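Long-range contacts in cell division control protein Cdc48 (Mycobacterium smegmatis, PDB 5E7P), which probably binds and hydrolyses ATP as a Cdc48-type member of the AAA ATPase family, with two AAA modules that can each hold a nucleotide: residues His21-Ala26 against Ala99-Pro104; Glu304-Val309 against Thr346-Glu351; Leu413-Ile418 against Ala457-Ala462; Ala589-Arg594 against Lys605-Leu610. All blocks are in the same frame, centred on the assembly; numbering follows the deposited sequence.

Contact 1 of 4, residues His21-Ala26 against Ala99-Pro104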
loop_
_atom_site.group_PDB
_atom_site.type_symbol
_atom_site.label_atom_id
_atom_site.label_comp_id
_atom_site.label_asym_id
_atom_site.label_seq_id
_atom_site.Cartn_x
_atom_site.Cartn_y
_atom_site.Cartn_z
ATOM N N HIS A 21 -12.631 -12.635 -18.749
ATOM C CA HIS A 21 -12.387 -11.681 -19.824
ATOM C C HIS A 21 -13.674 -11.357 -20.575
ATOM O O HIS A 21 -14.617 -12.148 -20.581
ATOM C CB HIS A 21 -11.359 -12.246 -20.805
ATOM C CG HIS A 21 -11.814 -13.495 -21.493
ATOM N ND1 HIS A 21 -11.701 -14.742 -20.919
ATOM C CD2 HIS A 21 -12.407 -13.684 -22.695
ATOM C CE1 HIS A 21 -12.197 -15.649 -21.743
ATOM N NE2 HIS A 21 -12.631 -15.033 -22.829
ATOM N N LEU A 22 -13.704 -10.193 -21.213
ATOM C CA LEU A 22 -14.860 -9.774 -21.995
ATOM C C LEU A 22 -14.423 -8.992 -23.222
ATOM O O LEU A 22 -13.442 -8.250 -23.180
ATOM C CB LEU A 22 -15.791 -8.902 -21.155
ATOM C CG LEU A 22 -16.596 -9.575 -20.047
ATOM C CD1 LEU A 22 -17.238 -8.525 -19.162
ATOM C CD2 LEU A 22 -17.650 -10.488 -20.657
ATOM N N ARG A 23 -15.151 -9.168 -24.320
ATOM C CA ARG A 23 -14.954 -8.331 -25.490
ATOM C C ARG A 23 -15.910 -7.153 -25.401
ATOM O O ARG A 23 -17.114 -7.337 -25.230
ATOM C CB ARG A 23 -15.210 -9.116 -26.775
ATOM C CG ARG A 23 -14.900 -8.335 -28.045
ATOM C CD ARG A 23 -15.648 -8.902 -29.242
ATOM N NE ARG A 23 -15.349 -10.315 -29.460
ATOM C CZ ARG A 23 -16.028 -11.104 -30.287
ATOM N NH1 ARG A 23 -17.055 -10.622 -30.975
ATOM N NH2 ARG A 23 -15.683 -12.379 -30.421
ATOM N N LEU A 24 -15.374 -5.943 -25.504
ATOM C CA LEU A 24 -16.198 -4.745 -25.447
ATOM C C LEU A 24 -15.940 -3.858 -26.657
ATOM O O LEU A 24 -15.005 -4.092 -27.422
ATOM C CB LEU A 24 -15.921 -3.957 -24.163
ATOM C CG LEU A 24 -16.191 -4.652 -22.828
ATOM C CD1 LEU A 24 -15.872 -3.716 -21.678
ATOM C CD2 LEU A 24 -17.633 -5.120 -22.748
ATOM N N THR A 25 -16.780 -2.843 -26.823
ATOM C CA THR A 25 -16.574 -1.838 -27.856
ATOM C C THR A 25 -15.761 -0.690 -27.267
ATOM O O THR A 25 -16.088 -0.170 -26.200
ATOM C CB THR A 25 -17.910 -1.298 -28.399
ATOM O OG1 THR A 25 -18.776 -2.393 -28.722
ATOM C CG2 THR A 25 -17.680 -0.450 -29.642
ATOM N N ALA A 26 -14.696 -0.302 -27.960
ATOM C CA ALA A 26 -13.807 0.743 -27.466
ATOM C C ALA A 26 -14.127 2.092 -28.097
ATOM O O ALA A 26 -13.832 2.322 -29.270
ATOM C CB ALA A 26 -12.356 0.369 -27.723
ATOM N N ALA A 99 -13.393 -3.579 -31.492
ATOM C CA ALA A 99 -13.489 -4.493 -30.359
ATOM C C ALA A 99 -12.214 -4.493 -29.525
ATOM O O ALA A 99 -11.112 -4.396 -30.063
ATOM C CB ALA A 99 -13.808 -5.903 -30.839
ATOM N N VAL A 100 -12.377 -4.600 -28.209
ATOM C CA VAL A 100 -11.239 -4.703 -27.300
ATOM C C VAL A 100 -11.459 -5.798 -26.253
ATOM O O VAL A 100 -12.551 -5.936 -25.699
ATOM C CB VAL A 100 -10.925 -3.349 -26.613
ATOM C CG1 VAL A 100 -12.128 -2.839 -25.832
ATOM C CG2 VAL A 100 -9.705 -3.473 -25.710
ATOM N N LEU A 101 -10.422 -6.592 -26.007
ATOM C CA LEU A 101 -10.473 -7.608 -24.965
ATOM C C LEU A 101 -10.020 -7.029 -23.629
ATOM O O LEU A 101 -8.923 -6.479 -23.517
ATOM C CB LEU A 101 -9.619 -8.820 -25.342
ATOM C CG LEU A 101 -10.350 -9.978 -26.031
ATOM C CD1 LEU A 101 -11.407 -10.566 -25.103
ATOM C CD2 LEU A 101 -10.969 -9.543 -27.353
ATOM N N VAL A 102 -10.878 -7.147 -22.622
ATOM C CA VAL A 102 -10.581 -6.640 -21.291
ATOM C C VAL A 102 -10.502 -7.802 -20.307
ATOM O O VAL A 102 -11.335 -8.706 -20.340
ATOM C CB VAL A 102 -11.659 -5.648 -20.819
ATOM C CG1 VAL A 102 -11.202 -4.914 -19.566
ATOM C CG2 VAL A 102 -11.983 -4.661 -21.925
ATOM N N SER A 103 -9.501 -7.777 -19.435
ATOM C CA SER A 103 -9.324 -8.833 -18.446
ATOM C C SER A 103 -8.433 -8.353 -17.310
ATOM O O SER A 103 -7.557 -7.513 -17.520
ATOM C CB SER A 103 -8.703 -10.070 -19.094
ATOM O OG SER A 103 -7.372 -9.811 -19.503
ATOM N N PRO A 104 -8.656 -8.883 -16.097
ATOM C CA PRO A 104 -7.786 -8.558 -14.965
ATOM C C PRO A 104 -6.342 -8.937 -15.258
ATOM O O PRO A 104 -6.087 -9.948 -15.913
ATOM C CB PRO A 104 -8.345 -9.426 -13.829
ATOM C CG PRO A 104 -9.185 -10.469 -14.498
ATOM C CD PRO A 104 -9.739 -9.801 -15.710
#

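Contact 2 of 4, residues Glu304-Val309 against Thr346-Glu351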
loop_
_atom_site.group_PDB
_atom_site.type_symbol
_atom_site.label_atom_id
_atom_site.label_comp_id
_atom_site.label_asym_id
_atom_site.label_seq_id
_atom_site.Cartn_x
_atom_site.Cartn_y
_atom_site.Cartn_z
ATOM N N GLU A 304 29.656 -2.493 -9.477
ATOM C CA GLU A 304 29.515 -1.047 -9.353
ATOM C C GLU A 304 28.610 -0.720 -8.175
ATOM O O GLU A 304 28.702 0.354 -7.582
ATOM C CB GLU A 304 28.944 -0.451 -10.640
ATOM C CG GLU A 304 29.990 0.164 -11.553
ATOM C CD GLU A 304 30.593 1.431 -10.974
ATOM O OE1 GLU A 304 31.826 1.612 -11.086
ATOM O OE2 GLU A 304 29.830 2.248 -10.413
ATOM N N ARG A 305 27.734 -1.662 -7.845
ATOM C CA ARG A 305 26.828 -1.516 -6.716
ATOM C C ARG A 305 27.613 -1.504 -5.409
ATOM O O ARG A 305 27.370 -0.673 -4.533
ATOM C CB ARG A 305 25.797 -2.650 -6.721
ATOM C CG ARG A 305 24.838 -2.630 -5.549
ATOM C CD ARG A 305 23.448 -3.097 -5.954
ATOM N NE ARG A 305 23.318 -4.546 -6.065
ATOM C CZ ARG A 305 23.126 -5.193 -7.209
ATOM N NH1 ARG A 305 23.049 -4.524 -8.352
ATOM N NH2 ARG A 305 23.011 -6.511 -7.210
ATOM N N LEU A 306 28.566 -2.422 -5.289
ATOM C CA LEU A 306 29.383 -2.523 -4.087
ATOM C C LEU A 306 30.254 -1.286 -3.893
ATOM O O LEU A 306 30.415 -0.802 -2.770
ATOM C CB LEU A 306 30.258 -3.774 -4.143
ATOM C CG LEU A 306 31.185 -4.001 -2.948
ATOM C CD1 LEU A 306 30.385 -4.107 -1.658
ATOM C CD2 LEU A 306 32.032 -5.245 -3.167
ATOM N N ARG A 307 30.811 -0.781 -4.991
ATOM C CA ARG A 307 31.675 0.395 -4.945
ATOM C C ARG A 307 30.906 1.628 -4.485
ATOM O O ARG A 307 31.433 2.461 -3.747
ATOM C CB ARG A 307 32.303 0.663 -6.315
ATOM C CG ARG A 307 33.191 1.899 -6.349
ATOM C CD ARG A 307 33.085 2.615 -7.684
ATOM N NE ARG A 307 31.697 2.717 -8.130
ATOM C CZ ARG A 307 30.831 3.629 -7.698
ATOM N NH1 ARG A 307 29.588 3.637 -8.165
ATOM N NH2 ARG A 307 31.201 4.531 -6.798
ATOM N N SER A 308 29.660 1.739 -4.930
ATOM C CA SER A 308 28.814 2.872 -4.574
ATOM C C SER A 308 28.536 2.912 -3.069
ATOM O O SER A 308 28.618 3.969 -2.443
ATOM C CB SER A 308 27.504 2.823 -5.363
ATOM O OG SER A 308 26.784 4.035 -5.229
ATOM N N VAL A 309 28.209 1.755 -2.502
ATOM C CA VAL A 309 27.973 1.625 -1.066
ATOM C C VAL A 309 29.256 1.905 -0.288
ATOM O O VAL A 309 29.237 2.566 0.749
ATOM C CB VAL A 309 27.448 0.212 -0.716
ATOM C CG1 VAL A 309 27.399 0.006 0.791
ATOM C CG2 VAL A 309 26.079 -0.011 -1.331
ATOM N N THR A 346 26.444 -9.695 1.172
ATOM C CA THR A 346 27.319 -9.932 2.316
ATOM C C THR A 346 28.360 -8.825 2.458
ATOM O O THR A 346 28.611 -8.336 3.562
ATOM C CB THR A 346 28.021 -11.300 2.225
ATOM O OG1 THR A 346 27.056 -12.341 2.415
ATOM C CG2 THR A 346 29.101 -11.423 3.296
ATOM N N LEU A 347 28.946 -8.420 1.336
ATOM C CA LEU A 347 29.944 -7.354 1.339
ATOM C C LEU A 347 29.318 -5.983 1.576
ATOM O O LEU A 347 29.910 -5.124 2.238
ATOM C CB LEU A 347 30.746 -7.358 0.036
ATOM C CG LEU A 347 31.638 -8.584 -0.177
ATOM C CD1 LEU A 347 32.431 -8.458 -1.462
ATOM C CD2 LEU A 347 32.567 -8.779 1.007
ATOM N N ILE A 348 28.123 -5.778 1.029
ATOM C CA ILE A 348 27.403 -4.529 1.242
ATOM C C ILE A 348 27.061 -4.365 2.722
ATOM O O ILE A 348 27.227 -3.285 3.291
ATOM C CB ILE A 348 26.124 -4.455 0.389
ATOM C CG1 ILE A 348 26.485 -4.437 -1.096
ATOM C CG2 ILE A 348 25.319 -3.216 0.738
ATOM C CD1 ILE A 348 25.286 -4.392 -2.013
ATOM N N LEU A 349 26.602 -5.451 3.340
ATOM C CA LEU A 349 26.280 -5.454 4.766
ATOM C C LEU A 349 27.517 -5.206 5.630
ATOM O O LEU A 349 27.434 -4.580 6.686
ATOM C CB LEU A 349 25.608 -6.773 5.161
ATOM C CG LEU A 349 24.159 -6.953 4.690
ATOM C CD1 LEU A 349 23.780 -8.421 4.635
ATOM C CD2 LEU A 349 23.195 -6.200 5.590
ATOM N N ALA A 350 28.664 -5.696 5.173
ATOM C CA ALA A 350 29.918 -5.504 5.891
ATOM C C ALA A 350 30.314 -4.035 5.917
ATOM O O ALA A 350 30.867 -3.556 6.905
ATOM C CB ALA A 350 31.022 -6.342 5.270
ATOM N N GLU A 351 30.031 -3.324 4.827
ATOM C CA GLU A 351 30.295 -1.890 4.756
ATOM C C GLU A 351 29.377 -1.101 5.692
ATOM O O GLU A 351 29.835 -0.214 6.414
ATOM C CB GLU A 351 30.157 -1.377 3.320
ATOM C CG GLU A 351 31.341 -1.708 2.432
ATOM C CD GLU A 351 32.641 -1.100 2.940
ATOM O OE1 GLU A 351 32.664 0.117 3.226
ATOM O OE2 GLU A 351 33.640 -1.840 3.059
#

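Contact 3 of 4, residues Leu413-Ile418 against Ala457-Ala462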
loop_
_atom_site.group_PDB
_atom_site.type_symbol
_atom_site.label_atom_id
_atom_site.label_comp_id
_atom_site.label_asym_id
_atom_site.label_seq_id
_atom_site.Cartn_x
_atom_site.Cartn_y
_atom_site.Cartn_z
ATOM N N LEU A 413 -12.081 25.826 -0.928
ATOM C CA LEU A 413 -11.619 24.465 -1.177
ATOM C C LEU A 413 -12.419 23.392 -0.443
ATOM O O LEU A 413 -12.591 22.289 -0.963
ATOM C CB LEU A 413 -10.134 24.332 -0.837
ATOM C CG LEU A 413 -9.183 25.190 -1.670
ATOM C CD1 LEU A 413 -7.752 24.968 -1.222
ATOM C CD2 LEU A 413 -9.343 24.874 -3.147
ATOM N N ASP A 414 -12.900 23.718 0.756
ATOM C CA ASP A 414 -13.621 22.761 1.597
ATOM C C ASP A 414 -12.777 21.499 1.809
ATOM O O ASP A 414 -13.179 20.393 1.450
ATOM C CB ASP A 414 -14.990 22.427 0.987
ATOM C CG ASP A 414 -15.872 21.612 1.923
ATOM O OD1 ASP A 414 -15.530 21.482 3.117
ATOM O OD2 ASP A 414 -16.916 21.106 1.462
ATOM N N LEU A 415 -11.598 21.686 2.394
ATOM C CA LEU A 415 -10.623 20.610 2.543
ATOM C C LEU A 415 -11.077 19.481 3.466
ATOM O O LEU A 415 -10.581 18.357 3.369
ATOM C CB LEU A 415 -9.280 21.171 3.009
ATOM C CG LEU A 415 -8.594 22.073 1.982
ATOM C CD1 LEU A 415 -7.227 22.496 2.471
ATOM C CD2 LEU A 415 -8.484 21.365 0.644
ATOM N N GLY A 416 -12.013 19.781 4.359
ATOM C CA GLY A 416 -12.555 18.773 5.253
ATOM C C GLY A 416 -13.301 17.700 4.487
ATOM O O GLY A 416 -13.238 16.519 4.828
ATOM N N ASP A 417 -14.006 18.118 3.441
ATOM C CA ASP A 417 -14.766 17.201 2.600
ATOM C C ASP A 417 -13.835 16.340 1.748
ATOM O O ASP A 417 -14.081 15.150 1.552
ATOM C CB ASP A 417 -15.736 17.978 1.708
ATOM C CG ASP A 417 -16.474 17.083 0.733
ATOM O OD1 ASP A 417 -17.396 16.362 1.167
ATOM O OD2 ASP A 417 -16.134 17.106 -0.470
ATOM N N ILE A 418 -12.764 16.949 1.248
ATOM C CA ILE A 418 -11.770 16.226 0.463
ATOM C C ILE A 418 -11.030 15.206 1.326
ATOM O O ILE A 418 -10.764 14.090 0.886
ATOM C CB ILE A 418 -10.760 17.184 -0.187
ATOM C CG1 ILE A 418 -11.485 18.164 -1.107
ATOM C CG2 ILE A 418 -9.704 16.405 -0.963
ATOM C CD1 ILE A 418 -12.242 17.492 -2.232
ATOM N N ALA A 457 -14.204 22.227 -6.801
ATOM C CA ALA A 457 -14.542 21.413 -7.962
ATOM C C ALA A 457 -13.318 20.698 -8.530
ATOM O O ALA A 457 -13.407 19.549 -8.965
ATOM C CB ALA A 457 -15.198 22.272 -9.033
ATOM N N ASP A 458 -12.179 21.380 -8.512
ATOM C CA ASP A 458 -10.940 20.838 -9.062
ATOM C C ASP A 458 -10.425 19.651 -8.258
ATOM O O ASP A 458 -10.026 18.634 -8.824
ATOM C CB ASP A 458 -9.867 21.925 -9.118
ATOM C CG ASP A 458 -10.327 23.151 -9.872
ATOM O OD1 ASP A 458 -11.071 22.998 -10.864
ATOM O OD2 ASP A 458 -9.948 24.272 -9.471
ATOM N N LEU A 459 -10.428 19.791 -6.936
ATOM C CA LEU A 459 -9.955 18.730 -6.057
ATOM C C LEU A 459 -10.882 17.524 -6.119
ATOM O O LEU A 459 -10.425 16.384 -6.184
ATOM C CB LEU A 459 -9.828 19.230 -4.618
ATOM C CG LEU A 459 -8.862 20.396 -4.401
ATOM C CD1 LEU A 459 -8.675 20.664 -2.920
ATOM C CD2 LEU A 459 -7.524 20.130 -5.070
ATOM N N GLU A 460 -12.185 17.782 -6.105
ATOM C CA GLU A 460 -13.171 16.713 -6.197
ATOM C C GLU A 460 -13.107 16.030 -7.558
ATOM O O GLU A 460 -13.278 14.815 -7.661
ATOM C CB GLU A 460 -14.579 17.249 -5.934
ATOM C CG GLU A 460 -15.667 16.193 -6.020
ATOM C CD GLU A 460 -16.973 16.652 -5.404
ATOM O OE1 GLU A 460 -17.802 17.242 -6.132
ATOM O OE2 GLU A 460 -17.165 16.425 -4.190
ATOM N N GLY A 461 -12.855 16.817 -8.600
ATOM C CA GLY A 461 -12.696 16.284 -9.941
ATOM C C GLY A 461 -11.435 15.447 -10.055
ATOM O O GLY A 461 -11.383 14.476 -10.811
ATOM N N ALA A 462 -10.416 15.827 -9.290
ATOM C CA ALA A 462 -9.151 15.105 -9.271
ATOM C C ALA A 462 -9.339 13.696 -8.718
ATOM O O ALA A 462 -8.657 12.760 -9.135
ATOM C CB ALA A 462 -8.122 15.865 -8.447
#

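Contact 4 of 4, residues Ala589-Arg594 against Lys605-Leu610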
loop_
_atom_site.group_PDB
_atom_site.type_symbol
_atom_site.label_atom_id
_atom_site.label_comp_id
_atom_site.label_asym_id
_atom_site.label_seq_id
_atom_site.Cartn_x
_atom_site.Cartn_y
_atom_site.Cartn_z
ATOM N N ALA A 589 -0.815 -21.400 12.611
ATOM C CA ALA A 589 0.447 -21.817 12.010
ATOM C C ALA A 589 1.620 -21.230 12.787
ATOM O O ALA A 589 2.661 -21.867 12.941
ATOM C CB ALA A 589 0.509 -21.398 10.549
ATOM N N LEU A 590 1.438 -20.010 13.279
ATOM C CA LEU A 590 2.479 -19.322 14.031
ATOM C C LEU A 590 2.691 -19.985 15.389
ATOM O O LEU A 590 3.816 -20.051 15.887
ATOM C CB LEU A 590 2.114 -17.847 14.206
ATOM C CG LEU A 590 3.247 -16.817 14.215
ATOM C CD1 LEU A 590 2.694 -15.429 13.930
ATOM C CD2 LEU A 590 3.994 -16.826 15.537
ATOM N N ALA A 591 1.606 -20.477 15.983
ATOM C CA ALA A 591 1.682 -21.129 17.289
ATOM C C ALA A 591 0.771 -22.352 17.389
ATOM O O ALA A 591 -0.273 -22.301 18.038
ATOM C CB ALA A 591 1.362 -20.135 18.397
ATOM N N PRO A 592 1.169 -23.459 16.745
ATOM C CA PRO A 592 0.382 -24.695 16.790
ATOM C C PRO A 592 0.562 -25.426 18.118
ATOM O O PRO A 592 1.454 -25.083 18.894
ATOM C CB PRO A 592 0.981 -25.521 15.652
ATOM C CG PRO A 592 2.403 -25.084 15.606
ATOM C CD PRO A 592 2.390 -23.614 15.933
ATOM N N ARG A 593 -0.284 -26.419 18.372
ATOM C CA ARG A 593 -0.188 -27.204 19.595
ATOM C C ARG A 593 1.107 -28.006 19.624
ATOM O O ARG A 593 1.612 -28.424 18.582
ATOM C CB ARG A 593 -1.390 -28.140 19.736
ATOM C CG ARG A 593 -2.676 -27.446 20.146
ATOM C CD ARG A 593 -3.846 -28.416 20.160
ATOM N NE ARG A 593 -5.077 -27.781 20.623
ATOM C CZ ARG A 593 -5.515 -27.821 21.877
ATOM N NH1 ARG A 593 -4.826 -28.475 22.803
ATOM N NH2 ARG A 593 -6.647 -27.210 22.205
ATOM N N ARG A 594 1.640 -28.204 20.825
ATOM C CA ARG A 594 2.853 -28.989 21.012
ATOM C C ARG A 594 2.646 -30.414 20.512
ATOM O O ARG A 594 1.704 -31.095 20.916
ATOM C CB ARG A 594 3.259 -28.988 22.487
ATOM C CG ARG A 594 4.319 -30.012 22.853
ATOM C CD ARG A 594 3.774 -30.998 23.875
ATOM N NE ARG A 594 3.173 -30.314 25.018
ATOM C CZ ARG A 594 2.430 -30.913 25.944
ATOM N NH1 ARG A 594 2.190 -32.215 25.864
ATOM N NH2 ARG A 594 1.923 -30.209 26.947
ATOM N N LYS A 605 10.744 -22.437 20.542
ATOM C CA LYS A 605 11.334 -21.131 20.816
ATOM C C LYS A 605 10.448 -19.991 20.320
ATOM O O LYS A 605 10.341 -18.956 20.975
ATOM C CB LYS A 605 12.728 -21.028 20.192
ATOM C CG LYS A 605 13.724 -22.030 20.745
ATOM C CD LYS A 605 14.852 -22.286 19.755
ATOM C CE LYS A 605 15.651 -23.529 20.129
ATOM N NZ LYS A 605 16.404 -24.080 18.964
ATOM N N VAL A 606 9.815 -20.187 19.167
ATOM C CA VAL A 606 8.924 -19.175 18.602
ATOM C C VAL A 606 7.710 -18.946 19.500
ATOM O O VAL A 606 7.388 -17.806 19.845
ATOM C CB VAL A 606 8.447 -19.556 17.183
ATOM C CG1 VAL A 606 7.375 -18.596 16.711
ATOM C CG2 VAL A 606 9.615 -19.563 16.209
ATOM N N VAL A 607 7.047 -20.036 19.877
ATOM C CA VAL A 607 5.869 -19.969 20.738
ATOM C C VAL A 607 6.199 -19.367 22.107
ATOM O O VAL A 607 5.492 -18.478 22.591
ATOM C CB VAL A 607 5.224 -21.359 20.917
ATOM C CG1 VAL A 607 4.130 -21.309 21.964
ATOM C CG2 VAL A 607 4.679 -21.866 19.590
ATOM N N ALA A 608 7.276 -19.848 22.721
ATOM C CA ALA A 608 7.718 -19.325 24.010
ATOM C C ALA A 608 8.051 -17.841 23.903
ATOM O O ALA A 608 7.745 -17.057 24.803
ATOM C CB ALA A 608 8.918 -20.107 24.526
ATOM N N SER A 609 8.674 -17.461 22.793
ATOM C CA SER A 609 8.982 -16.060 22.539
ATOM C C SER A 609 7.692 -15.277 22.333
ATOM O O SER A 609 7.568 -14.138 22.780
ATOM C CB SER A 609 9.888 -15.915 21.315
ATOM O OG SER A 609 10.223 -14.557 21.088
ATOM N N LEU A 610 6.734 -15.903 21.657
ATOM C CA LEU A 610 5.440 -15.280 21.405
ATOM C C LEU A 610 4.702 -14.994 22.713
ATOM O O LEU A 610 4.207 -13.886 22.928
ATOM C CB LEU A 610 4.589 -16.167 20.496
ATOM C CG LEU A 610 3.274 -15.566 20.008
ATOM C CD1 LEU A 610 3.526 -14.208 19.374
ATOM C CD2 LEU A 610 2.594 -16.505 19.022
#

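Contact 1 of 4, residues His21-Ala26 against Ala99-Pro104
V100 has its CG1 set between the backbone N and the carbonyl carbon (chi1 58°), where it meets A26 CB, directed toward the partner strand, at 3.7 Å; L24 has its CG anti to its own carbonyl carbon (chi1 -61°) and ends with CD1 4.0 Å from V102 CG2. The L24-V102 meeting lies on one face of an antiparallel strand pair, 22-26 against 99-104, in the mixed sheet of the Cdc48 N-terminal domain, a family of the double-psi beta-barrel clan. The register follows from the backbone: L22 with V102 and L24 with V100 are hydrogen-bonded pairs, R23 with L101 and T25 with A99 non-hydrogen-bonded ones. V102 N reaches L22 O at 2.8 Å in a nearly straight bond (173° at the hydrogen), and L22 N returns one to V102 O at 2.9 Å.

On the face of L22, L24, V100 and V102, V46 of helix 44-50 packs on L22 and L24, while L60, from neighbouring strand 57-61, lies beside V100 and V102; L22 also touches M702 and M705, bringing this domain against helix 690-707, in the second module's lid range. On the other face R23 lays its CG and CD over the methyl of A99, each 3.9 Å from A99 CB. H21 and L101 run side by side in the same direction, and L101 CD1, 4.1 Å from H21 CD2, also lies 3.6 Å from L22 O.

Contact 2 of 4, residues Glu304-Val309 against Thr346-Glu351
L306 and L347 meet obliquely, whereas V309 and I348 stand at about a right angle, and these two crossings are the main side-chain meetings between helix 302-319 and helix 344-356. The setting is the alpha/beta core of the first AAA module, a P-loop NTPase fold: the two helices belong to successive beta-alpha-beta crossovers linking the adjacent parallel strands 289-293, 321-326 and 361-366. The axes of the two segments run 5° from parallel and 9.6 Å apart at their closest, and the closest CA atoms are those of L306 and I348.

L306 has its CG anti to the backbone N (chi1 179°), and its two methyls share the work: CD2 lies 3.7 Å from L347 CD1, and CD1 reaches both L347 CB (3.7 Å) and I348 CG1 (4.0 Å). I348 is touched at CG1, CG2 and CD1. Its CG2 faces V309 CG1 at 3.8 Å, and its CD1, at the end of an extended chain (chi2 179°), lies 4.0 Å from R305 CG, the two side chains crossing obliquely. Beyond this apolar stem R305 bends away, and its guanidinium forms a salt bridge with E342.

The side-chain atoms that meet across the contact are carbons, those of R305 and E351 included; packing rather than polar bonding joins the segments. V309 and E351 slide past each other in opposite directions, and E351, whose side chain also touches T310 and V313 further along helix 302-319, contributes its stem: E351 CB lies 4.0 Å from V309 CG1.

Contact 3 of 4, residues Leu413-Ile418 against Ala457-Ala462
I418 and E460 bring their CA atoms within 6.8 Å, the closest backbone approach between the start of helix 415-420 and helix 456-462; D414, the N-cap of the former, has left-handed backbone angles (54/60°) that turn the chain into the helix. L459 is where the apolar side chains L413, L415 and I418 converge. Its CD1 is met by L415 CD2 at 3.6 Å, the two leucines crossing obliquely, and more distantly by L413 CD2 at 4.3 Å. I418 comes across at about a right angle, its CD1 3.8 Å from L459 CB and 3.9 Å from E460 N. At one margin of this apolar patch D417 OD2 and E460 OE2 approach to 3.9 Å with their carboxylate planes 71° apart, a like-charge meeting that would probably be repulsive if both are ionised.

L413 O is hydrogen-bonded to ND1 of H456, the first residue of helix 456-462, just before the second segment. The helical bundle here is consistent with the small lid that follows an AAA core: L401 of helix 394-404, which also carries the ADP-binding M403, packs on L415 and I418, while D458 makes a salt bridge to R444 of helix 427-448 and A462 rests on V433 of that same helix.

Contact 4 of 4, residues Ala589-Arg594 against Lys605-Leu610
L590 runs from the end of helix 587-590 toward V606 and L610 of helix 602-617, in the alpha/beta core of the second AAA module. The preceding strand 580-585 is the Walker B strand of this P-loop NTPase fold, so the contact packs the turn just after that strand against the helix leading to the next parallel strand, 623-629.

From its CB, 5.9 Å from V606 CG1, the leucine closes on helix 602-617 step by step. Its CG stands 5.1 Å from V606 CG1, and the fork there divides the work: CD2 is the branch that makes the contact. It lies 4.0 Å from V606 CG1 and 3.8 Å from L610 CD2. L590 crosses V606 at about a right angle but L610 obliquely, so its tip is touched by residues one helical turn apart. L584, on strand 580-585, touches both L590 and L610 and closes this buried patch from the sheet side.

A591 is the first residue to leave helical geometry (phi -141°, psi 75°), and its backbone is hydrogen-bonded to D636. Its methyl faces helix 602-617 and is shared by two residues, with L610 CD2 and V607 CG2 each 3.9 Å from A591 CB. Chi1 of L610 sets CG anti to the backbone N (-173°); from there the CD2 branch touches both L590 and A591. V607 CG2 also meets the backbone, 3.8 Å from A591 CA.

The four contacts follow one another along the chain and touch nowhere; their centres lie 33 to 49 Å apart. Contact 1 joins two strands of the N-terminal domain sheet, contact 2 two helices of the first AAA core, contact 3 the helices after that core, and contact 4 a turn and a helix of the second AAA core. Contacts 2 and 4 both lie in AAA cores, their nearest atoms about 21 Å apart; contact 4 touches strand 580-585 through L584, while the helices of contact 2 link neighbouring parallel strands. Contact 3 lies across the chain's centre from both. Each joins elements within one unit, and contact 1 also touches helix 690-707, from the second module's lid range.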